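Local coordinates for uncharacterized protein (Candida albicans, PDB 5K04), which probably serves as the non-catalytic subunit of the NatB N-terminal acetyltransferase complex, working with the NAT3 chain to acetylate protein N termini, at residues Gln186-Tyr191 and Leu213-Leu218; Leu621-Thr626 and Gln631-Leu636; Lys674-Leu679 and Gln690-Val695. One frame throughout, in Å; residues are numbered along the deposited sequence.

Contact 1 of 3, residues Gln186-Tyr191 and Leu213-Leu218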
loop_
_atom_site.group_PDB
_atom_site.type_symbol
_atom_site.label_atom_id
_atom_site.label_comp_id
_atom_site.label_asym_id
_atom_site.label_seq_id
_atom_site.Cartn_x
_atom_site.Cartn_y
_atom_site.Cartn_z
ATOM N N GLN A 186 -2.008 21.129 17.412
ATOM C CA GLN A 186 -2.411 19.737 17.619
ATOM C C GLN A 186 -3.532 19.630 18.646
ATOM O O GLN A 186 -4.500 18.878 18.450
ATOM C CB GLN A 186 -1.210 18.898 18.063
ATOM C CG GLN A 186 -0.105 18.796 17.031
ATOM C CD GLN A 186 -0.464 17.921 15.838
ATOM O OE1 GLN A 186 -1.534 17.308 15.776
ATOM N NE2 GLN A 186 0.450 17.848 14.883
ATOM N N GLU A 187 -3.395 20.346 19.767
ATOM C CA GLU A 187 -4.443 20.329 20.784
ATOM C C GLU A 187 -5.739 20.905 20.223
ATOM O O GLU A 187 -6.819 20.343 20.427
ATOM C CB GLU A 187 -3.993 21.108 22.030
ATOM C CG GLU A 187 -2.658 20.680 22.584
ATOM C CD GLU A 187 -2.254 21.454 23.823
ATOM O OE1 GLU A 187 -2.903 22.478 24.120
ATOM O OE2 GLU A 187 -1.277 21.035 24.499
ATOM N N ILE A 188 -5.643 22.025 19.503
ATOM C CA ILE A 188 -6.820 22.617 18.876
ATOM C C ILE A 188 -7.458 21.626 17.909
ATOM O O ILE A 188 -8.684 21.453 17.896
ATOM C CB ILE A 188 -6.435 23.938 18.181
ATOM C CG1 ILE A 188 -5.987 24.980 19.219
ATOM C CG2 ILE A 188 -7.587 24.459 17.348
ATOM C CD1 ILE A 188 -5.456 26.286 18.624
ATOM N N TYR A 189 -6.635 20.933 17.113
ATOM C CA TYR A 189 -7.157 19.903 16.217
ATOM C C TYR A 189 -8.005 18.883 16.985
ATOM O O TYR A 189 -9.146 18.600 16.603
ATOM C CB TYR A 189 -5.998 19.225 15.476
ATOM C CG TYR A 189 -6.392 17.968 14.708
ATOM C CD1 TYR A 189 -6.977 18.048 13.437
ATOM C CD2 TYR A 189 -6.171 16.696 15.254
ATOM C CE1 TYR A 189 -7.356 16.890 12.737
ATOM C CE2 TYR A 189 -6.520 15.533 14.554
ATOM C CZ TYR A 189 -7.122 15.641 13.304
ATOM O OH TYR A 189 -7.472 14.512 12.628
ATOM N N VAL A 190 -7.471 18.348 18.095
ATOM C CA VAL A 190 -8.184 17.316 18.847
ATOM C C VAL A 190 -9.545 17.831 19.279
ATOM O O VAL A 190 -10.563 17.139 19.149
ATOM C CB VAL A 190 -7.365 16.854 20.070
ATOM C CG1 VAL A 190 -8.185 15.864 20.911
ATOM C CG2 VAL A 190 -6.085 16.196 19.630
ATOM N N TYR A 191 -9.571 19.057 19.809
ATOM C CA TYR A 191 -10.813 19.681 20.248
ATOM C C TYR A 191 -11.843 19.698 19.117
ATOM O O TYR A 191 -13.008 19.339 19.324
ATOM C CB TYR A 191 -10.504 21.098 20.767
ATOM C CG TYR A 191 -11.641 21.786 21.471
ATOM C CD1 TYR A 191 -12.479 21.085 22.317
ATOM C CD2 TYR A 191 -11.877 23.144 21.301
ATOM C CE1 TYR A 191 -13.535 21.706 22.953
ATOM C CE2 TYR A 191 -12.932 23.777 21.951
ATOM C CZ TYR A 191 -13.756 23.059 22.773
ATOM O OH TYR A 191 -14.805 23.694 23.423
ATOM N N LEU A 213 -1.898 24.474 8.113
ATOM C CA LEU A 213 -2.706 24.181 6.929
ATOM C C LEU A 213 -3.917 23.328 7.294
ATOM O O LEU A 213 -5.026 23.581 6.825
ATOM C CB LEU A 213 -1.853 23.478 5.861
ATOM C CG LEU A 213 -2.581 23.281 4.521
ATOM C CD1 LEU A 213 -3.154 24.616 4.000
ATOM C CD2 LEU A 213 -1.684 22.653 3.473
ATOM N N GLU A 214 -3.721 22.329 8.159
ATOM C CA GLU A 214 -4.813 21.446 8.568
ATOM C C GLU A 214 -6.004 22.241 9.099
ATOM O O GLU A 214 -7.154 21.986 8.727
ATOM C CB GLU A 214 -4.287 20.465 9.626
ATOM C CG GLU A 214 -5.284 19.457 10.141
ATOM C CD GLU A 214 -5.511 18.264 9.199
ATOM O OE1 GLU A 214 -4.556 17.801 8.538
ATOM O OE2 GLU A 214 -6.668 17.792 9.135
ATOM N N LEU A 215 -5.739 23.222 9.969
ATOM C CA LEU A 215 -6.815 23.968 10.617
ATOM C C LEU A 215 -7.373 25.061 9.716
ATOM O O LEU A 215 -8.564 25.385 9.813
ATOM C CB LEU A 215 -6.332 24.561 11.950
ATOM C CG LEU A 215 -6.057 23.528 13.064
ATOM C CD1 LEU A 215 -5.606 24.202 14.340
ATOM C CD2 LEU A 215 -7.269 22.613 13.335
ATOM N N LYS A 216 -6.535 25.631 8.839
ATOM C CA LYS A 216 -7.031 26.585 7.850
ATOM C C LYS A 216 -8.054 25.927 6.945
ATOM O O LYS A 216 -9.126 26.484 6.686
ATOM C CB LYS A 216 -5.881 27.153 7.016
ATOM C CG LYS A 216 -4.900 28.044 7.779
ATOM C CD LYS A 216 -3.907 28.702 6.811
ATOM C CE LYS A 216 -2.748 29.379 7.571
ATOM N NZ LYS A 216 -1.759 29.995 6.634
ATOM N N LEU A 217 -7.741 24.720 6.462
ATOM C CA LEU A 217 -8.688 24.005 5.612
ATOM C C LEU A 217 -9.965 23.701 6.372
ATOM O O LEU A 217 -11.069 23.856 5.841
ATOM C CB LEU A 217 -8.054 22.722 5.084
ATOM C CG LEU A 217 -6.865 22.941 4.135
ATOM C CD1 LEU A 217 -6.178 21.613 3.733
ATOM C CD2 LEU A 217 -7.268 23.732 2.910
ATOM N N LEU A 218 -9.823 23.282 7.631
ATOM C CA LEU A 218 -10.976 22.993 8.474
ATOM C C LEU A 218 -11.798 24.254 8.724
ATOM O O LEU A 218 -13.033 24.216 8.702
ATOM C CB LEU A 218 -10.489 22.387 9.785
ATOM C CG LEU A 218 -11.571 21.896 10.745
ATOM C CD1 LEU A 218 -12.400 20.768 10.119
ATOM C CD2 LEU A 218 -10.941 21.455 12.057
#
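Leu215 reaches from helix 213-225 to Ile188 and Tyr189 on helix 185-192, and its two methyls divide the work. CD1 lies 3.6 Å from Ile188 CG2. This branch of Ile188 stands anti to the backbone N, and the two side chains meet nearly perpendicular. CD2 goes instead to the backbone of the next residue, 4.0 Å from Tyr189 CA. This is the tight part, where Ile188 and Leu215 are buried; the Leu215 methyls pack on a side chain and on backbone.

The other part is looser and partly exposed. Here the Tyr189 ring meets the bent chain of Glu214. Glu214 CG is 4.0 Å from Tyr189 CD1, and Glu214 OE2 is 3.8 Å from Tyr189 CE1. The ring and carboxylate planes are 84° apart, and the touch is van der Waals packing. Asn490 of helix 489-503 touches both side chains, and Pro6 of the NAT3 chain packs on Glu214.

The two segments run roughly parallel, with 35° between their directions and 10.4 Å between their axes. This is helix packing within an all-helical, TPR-clan protein. Helix 197-204 covers the Ile188 side through Leu204, while helix 489-503 covers the Tyr189 side.

Contact 2 of 3, residues Leu621-Thr626 and Gln631-Leu636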
loop_
_atom_site.group_PDB
_atom_site.type_symbol
_atom_site.label_atom_id
_atom_site.label_comp_id
_atom_site.label_asym_id
_atom_site.label_seq_id
_atom_site.Cartn_x
_atom_site.Cartn_y
_atom_site.Cartn_z
ATOM N N LEU A 621 -6.460 -34.023 3.229
ATOM C CA LEU A 621 -6.183 -33.576 4.585
ATOM C C LEU A 621 -7.098 -34.258 5.590
ATOM O O LEU A 621 -6.661 -34.606 6.690
ATOM C CB LEU A 621 -6.325 -32.056 4.651
ATOM C CG LEU A 621 -5.404 -31.323 3.666
ATOM C CD1 LEU A 621 -5.811 -29.868 3.513
ATOM C CD2 LEU A 621 -3.954 -31.417 4.118
ATOM N N LYS A 622 -8.368 -34.466 5.216
ATOM C CA LYS A 622 -9.322 -35.139 6.096
ATOM C C LYS A 622 -8.873 -36.563 6.410
ATOM O O LYS A 622 -8.975 -37.026 7.553
ATOM C CB LYS A 622 -10.716 -35.133 5.453
ATOM C CG LYS A 622 -11.719 -34.201 6.139
ATOM C CD LYS A 622 -13.159 -34.553 5.794
ATOM C CE LYS A 622 -13.941 -35.102 6.974
ATOM N NZ LYS A 622 -14.594 -34.046 7.795
ATOM N N ILE A 623 -8.345 -37.256 5.402
ATOM C CA ILE A 623 -7.917 -38.642 5.534
ATOM C C ILE A 623 -6.630 -38.760 6.342
ATOM O O ILE A 623 -6.428 -39.748 7.055
ATOM C CB ILE A 623 -7.761 -39.213 4.118
ATOM C CG1 ILE A 623 -9.095 -39.698 3.575
ATOM C CG2 ILE A 623 -6.725 -40.267 4.046
ATOM C CD1 ILE A 623 -9.037 -39.807 2.083
ATOM N N THR A 624 -5.749 -37.767 6.257
ATOM C CA THR A 624 -4.464 -37.810 6.949
ATOM C C THR A 624 -4.450 -37.080 8.288
ATOM O O THR A 624 -3.662 -37.448 9.161
ATOM C CB THR A 624 -3.375 -37.212 6.059
ATOM O OG1 THR A 624 -3.758 -35.884 5.671
ATOM C CG2 THR A 624 -3.186 -38.081 4.816
ATOM N N LYS A 625 -5.305 -36.077 8.488
ATOM C CA LYS A 625 -5.180 -35.191 9.640
ATOM C C LYS A 625 -6.402 -35.222 10.553
ATOM O O LYS A 625 -6.481 -34.419 11.492
ATOM C CB LYS A 625 -4.916 -33.750 9.172
ATOM C CG LYS A 625 -3.744 -33.597 8.198
ATOM C CD LYS A 625 -2.426 -33.911 8.884
ATOM C CE LYS A 625 -2.246 -33.052 10.123
ATOM N NZ LYS A 625 -0.925 -33.262 10.746
ATOM N N THR A 626 -7.363 -36.108 10.300
ATOM C CA THR A 626 -8.507 -36.268 11.182
ATOM C C THR A 626 -8.752 -37.743 11.435
ATOM O O THR A 626 -8.272 -38.616 10.712
ATOM C CB THR A 626 -9.794 -35.630 10.623
ATOM O OG1 THR A 626 -10.256 -36.362 9.480
ATOM C CG2 THR A 626 -9.534 -34.190 10.238
ATOM N N GLN A 631 -15.355 -46.050 6.783
ATOM C CA GLN A 631 -16.191 -45.782 5.611
ATOM C C GLN A 631 -16.020 -44.354 5.101
ATOM O O GLN A 631 -15.991 -44.127 3.888
ATOM C CB GLN A 631 -17.661 -46.053 5.931
ATOM C CG GLN A 631 -17.970 -47.517 6.193
ATOM C CD GLN A 631 -17.495 -47.973 7.558
ATOM O OE1 GLN A 631 -17.144 -47.157 8.417
ATOM N NE2 GLN A 631 -17.475 -49.283 7.763
ATOM N N GLU A 632 -15.917 -43.381 6.009
ATOM C CA GLU A 632 -15.637 -42.014 5.591
ATOM C C GLU A 632 -14.278 -41.932 4.910
ATOM O O GLU A 632 -14.138 -41.295 3.859
ATOM C CB GLU A 632 -15.706 -41.076 6.800
ATOM C CG GLU A 632 -17.036 -41.130 7.552
ATOM C CD GLU A 632 -16.972 -40.477 8.926
ATOM O OE1 GLU A 632 -16.001 -40.738 9.672
ATOM O OE2 GLU A 632 -17.893 -39.701 9.258
ATOM N N THR A 633 -13.270 -42.596 5.493
ATOM C CA THR A 633 -11.936 -42.678 4.895
ATOM C C THR A 633 -12.004 -43.189 3.455
ATOM O O THR A 633 -11.398 -42.617 2.536
ATOM C CB THR A 633 -11.049 -43.605 5.745
ATOM O OG1 THR A 633 -11.044 -43.172 7.113
ATOM C CG2 THR A 633 -9.620 -43.640 5.218
ATOM N N GLN A 634 -12.758 -44.272 3.246
ATOM C CA GLN A 634 -12.795 -44.922 1.943
ATOM C C GLN A 634 -13.515 -44.062 0.912
ATOM O O GLN A 634 -13.101 -44.015 -0.253
ATOM C CB GLN A 634 -13.443 -46.301 2.078
ATOM C CG GLN A 634 -12.514 -47.308 2.708
ATOM C CD GLN A 634 -11.253 -47.497 1.862
ATOM O OE1 GLN A 634 -11.332 -47.703 0.651
ATOM N NE2 GLN A 634 -10.090 -47.408 2.495
ATOM N N SER A 635 -14.580 -43.359 1.314
ATOM C CA SER A 635 -15.275 -42.500 0.354
ATOM C C SER A 635 -14.373 -41.362 -0.108
ATOM O O SER A 635 -14.165 -41.172 -1.310
ATOM C CB SER A 635 -16.577 -41.956 0.945
ATOM O OG SER A 635 -16.329 -41.244 2.139
ATOM N N LEU A 636 -13.818 -40.603 0.838
ATOM C CA LEU A 636 -12.895 -39.529 0.478
ATOM C C LEU A 636 -11.701 -40.056 -0.316
ATOM O O LEU A 636 -11.231 -39.404 -1.259
ATOM C CB LEU A 636 -12.435 -38.813 1.745
ATOM C CG LEU A 636 -13.604 -38.148 2.477
ATOM C CD1 LEU A 636 -13.193 -37.615 3.833
ATOM C CD2 LEU A 636 -14.190 -37.043 1.600
#
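Leu636, which packs on Ile623 and Lys622, has its backbone N bonded to Glu632 O, and that oxygen is gripped twice. Leu636 N donates to Glu632 O over 3.1 Å, as expected in a helix. Ser635 OG also donates to Glu632 O, at 2.8 Å. The hydroxyl comes in at a C=O...O angle of 116° and is tilted 29° from the carbonyl plane. The Ser635 side chain is therefore folded back on its own helix and turned to its backbone.

The contact itself joins two consecutive helices, 608-625 and 630-643, as a helical hairpin. Their short segments run antiparallel at 141°, with axes 9.6 Å apart. Ile623 and Leu636 run alongside each other, pointing opposite ways. With Ile623 CG1 anti to the carbonyl carbon and the chain extended beyond it, Ile623 CD1 comes to Leu636 CB at 3.6 Å. Ile623 CD1 also lies 3.7 Å from Thr633 O. Lys622 meets the CD1 methyl of Leu636. Its aliphatic chain bends at chi3 and chi4 around Leu636 CD1, with CD 3.6 Å from that methyl.

Leu628 of the connecting loop packs on Lys622, Thr633 and Leu636. The Thr633 hydroxyl is bonded to Asn629 O. Asn619 ND2 reaches Leu636 O and adds a polar tie between the two helices.

Lys622 NZ and Glu632 OE2 stay 6.7 Å apart, too far for a salt bridge. Any attraction between them is probably long-range and modest, so the contact between the segments rests mainly on hydrocarbon packing.

Contact 3 of 3, residues Lys674-Leu679 and Gln690-Val695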
loop_
_atom_site.group_PDB
_atom_site.type_symbol
_atom_site.label_atom_id
_atom_site.label_comp_id
_atom_site.label_asym_id
_atom_site.label_seq_id
_atom_site.Cartn_x
_atom_site.Cartn_y
_atom_site.Cartn_z
ATOM N N LYS A 674 3.813 -32.860 -4.104
ATOM C CA LYS A 674 4.804 -32.770 -3.037
ATOM C C LYS A 674 4.146 -32.944 -1.671
ATOM O O LYS A 674 4.700 -33.603 -0.785
ATOM C CB LYS A 674 5.543 -31.428 -3.103
ATOM C CG LYS A 674 6.354 -31.174 -4.366
ATOM C CD LYS A 674 7.496 -32.150 -4.514
ATOM C CE LYS A 674 8.358 -31.785 -5.708
ATOM N NZ LYS A 674 9.511 -32.724 -5.853
ATOM N N ILE A 675 2.961 -32.355 -1.490
ATOM C CA ILE A 675 2.243 -32.459 -0.223
ATOM C C ILE A 675 1.706 -33.879 -0.018
ATOM O O ILE A 675 1.733 -34.414 1.099
ATOM C CB ILE A 675 1.134 -31.389 -0.185
ATOM C CG1 ILE A 675 1.768 -29.994 -0.131
ATOM C CG2 ILE A 675 0.168 -31.582 0.987
ATOM C CD1 ILE A 675 0.769 -28.869 -0.321
ATOM N N VAL A 676 1.237 -34.522 -1.093
ATOM C CA VAL A 676 0.880 -35.940 -1.016
ATOM C C VAL A 676 2.049 -36.751 -0.461
ATOM O O VAL A 676 1.882 -37.599 0.425
ATOM C CB VAL A 676 0.441 -36.463 -2.398
ATOM C CG1 VAL A 676 0.449 -37.987 -2.424
ATOM C CG2 VAL A 676 -0.943 -35.932 -2.774
ATOM N N LYS A 677 3.258 -36.492 -0.975
ATOM C CA LYS A 677 4.424 -37.253 -0.534
ATOM C C LYS A 677 4.787 -36.920 0.905
ATOM O O LYS A 677 5.161 -37.811 1.675
ATOM C CB LYS A 677 5.606 -36.995 -1.471
ATOM C CG LYS A 677 5.350 -37.548 -2.867
ATOM C CD LYS A 677 6.478 -37.273 -3.847
ATOM C CE LYS A 677 6.188 -37.974 -5.163
ATOM N NZ LYS A 677 7.265 -37.758 -6.166
ATOM N N LEU A 678 4.670 -35.648 1.290
ATOM C CA LEU A 678 4.959 -35.269 2.669
ATOM C C LEU A 678 4.024 -35.993 3.634
ATOM O O LEU A 678 4.467 -36.581 4.632
ATOM C CB LEU A 678 4.854 -33.750 2.808
ATOM C CG LEU A 678 5.267 -33.039 4.100
ATOM C CD1 LEU A 678 5.525 -31.587 3.820
ATOM C CD2 LEU A 678 4.178 -33.148 5.129
ATOM N N LEU A 679 2.722 -35.978 3.339
ATOM C CA LEU A 679 1.752 -36.629 4.211
ATOM C C LEU A 679 1.917 -38.145 4.208
ATOM O O LEU A 679 1.719 -38.793 5.244
ATOM C CB LEU A 679 0.341 -36.235 3.795
ATOM C CG LEU A 679 0.027 -34.768 4.108
ATOM C CD1 LEU A 679 -1.262 -34.328 3.452
ATOM C CD2 LEU A 679 -0.045 -34.564 5.622
ATOM N N GLN A 690 -0.698 -45.824 -2.084
ATOM C CA GLN A 690 -1.294 -45.984 -3.403
ATOM C C GLN A 690 -1.408 -44.643 -4.123
ATOM O O GLN A 690 -1.232 -44.577 -5.348
ATOM C CB GLN A 690 -2.654 -46.671 -3.275
ATOM C CG GLN A 690 -3.402 -46.864 -4.587
ATOM C CD GLN A 690 -2.604 -47.621 -5.627
ATOM O OE1 GLN A 690 -1.660 -48.348 -5.307
ATOM N NE2 GLN A 690 -2.986 -47.455 -6.889
ATOM N N LEU A 691 -1.683 -43.560 -3.385
ATOM C CA LEU A 691 -1.667 -42.240 -4.012
ATOM C C LEU A 691 -0.256 -41.865 -4.449
ATOM O O LEU A 691 -0.065 -41.301 -5.534
ATOM C CB LEU A 691 -2.230 -41.180 -3.068
ATOM C CG LEU A 691 -3.647 -41.385 -2.540
ATOM C CD1 LEU A 691 -4.100 -40.179 -1.697
ATOM C CD2 LEU A 691 -4.598 -41.664 -3.690
ATOM N N VAL A 692 0.748 -42.173 -3.616
ATOM C CA VAL A 692 2.135 -41.977 -4.034
ATOM C C VAL A 692 2.410 -42.763 -5.308
ATOM O O VAL A 692 3.085 -42.276 -6.225
ATOM C CB VAL A 692 3.102 -42.366 -2.898
ATOM C CG1 VAL A 692 4.546 -42.419 -3.400
ATOM C CG2 VAL A 692 2.982 -41.381 -1.743
ATOM N N ASN A 693 1.854 -43.976 -5.402
ATOM C CA ASN A 693 2.032 -44.785 -6.605
ATOM C C ASN A 693 1.317 -44.170 -7.800
ATOM O O ASN A 693 1.844 -44.184 -8.918
ATOM C CB ASN A 693 1.532 -46.211 -6.371
ATOM C CG ASN A 693 2.542 -47.068 -5.623
ATOM O OD1 ASN A 693 3.759 -46.847 -5.698
ATOM N ND2 ASN A 693 2.036 -48.063 -4.894
ATOM N N LEU A 694 0.113 -43.637 -7.579
ATOM C CA LEU A 694 -0.680 -43.095 -8.676
ATOM C C LEU A 694 -0.030 -41.867 -9.300
ATOM O O LEU A 694 -0.164 -41.647 -10.511
ATOM C CB LEU A 694 -2.079 -42.744 -8.182
ATOM C CG LEU A 694 -3.077 -43.889 -8.050
ATOM C CD1 LEU A 694 -4.429 -43.361 -7.612
ATOM C CD2 LEU A 694 -3.196 -44.606 -9.376
ATOM N N VAL A 695 0.659 -41.050 -8.493
ATOM C CA VAL A 695 1.278 -39.828 -9.011
ATOM C C VAL A 695 2.593 -40.091 -9.724
ATOM O O VAL A 695 3.063 -39.221 -10.464
ATOM C CB VAL A 695 1.502 -38.796 -7.890
ATOM C CG1 VAL A 695 0.184 -38.495 -7.152
ATOM C CG2 VAL A 695 2.575 -39.264 -6.930
#
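Val676 and Lys677 face Leu691, Val692 and Val695 across a helical hairpin, formed by helices 661-682 and 686-695. The segments are antiparallel, at 150° with axes 9.6 Å apart. The Lys677 and Val692 CA atoms are 6.3 Å from each other.

Val676 points at the partner helix. Its CG1 is anti to the backbone N (chi1 164°) and is the branch that does the touching. This methyl is shared between Leu691 and Val692. On Leu691 it meets the base of the side chain, with Val676 CG1 4.2 Å from Leu691 CB. Leu691 and Val695 point toward helix 661-682, while Val692 points to the side of it, as Lys677 does on the other helix. Leu691 also packs on Tyr637 and Leu640 of helix 630-643 and on Leu644. Val676 also touches Leu620 of helix 608-625.

Lys677 is oriented differently from Val676. Its chain is fully extended beyond CB and runs toward the N-terminal end of its own helix. Because the hairpin is antiparallel, this takes it along the partner helix toward Val695. Only the hydrocarbon part of the lysine is used.

The contact is buried packing at ordinary van der Waals distance, and no polar pair links the two segments. Val676 CG1 meets Val692 CG2, methyl to methyl, at 4.3 Å. Lys677 CE rests 4.2 Å from Val695 CG2.

From the N terminus, contact 1 comes first. It closes a loop of 21 residues that holds helix 197-204, beside the NAT3 chain. Much later contact 2 closes a short link between helices 608-625 and 630-643, with four residues between its segments. Contact 3 follows and closes a span of ten residues, mostly helical, with a short turn at 683-685. The three are in series, so none nests or crosses. Contact 1 lies on the opposite side of the chain's centre, its centre 62 Å from that of contact 2. Contacts 2 and 3 are neighbours, with centres 15 Å apart. Leu679 packs on Leu621, Thr624 and Lys625, so the two hairpins pack directly on each other.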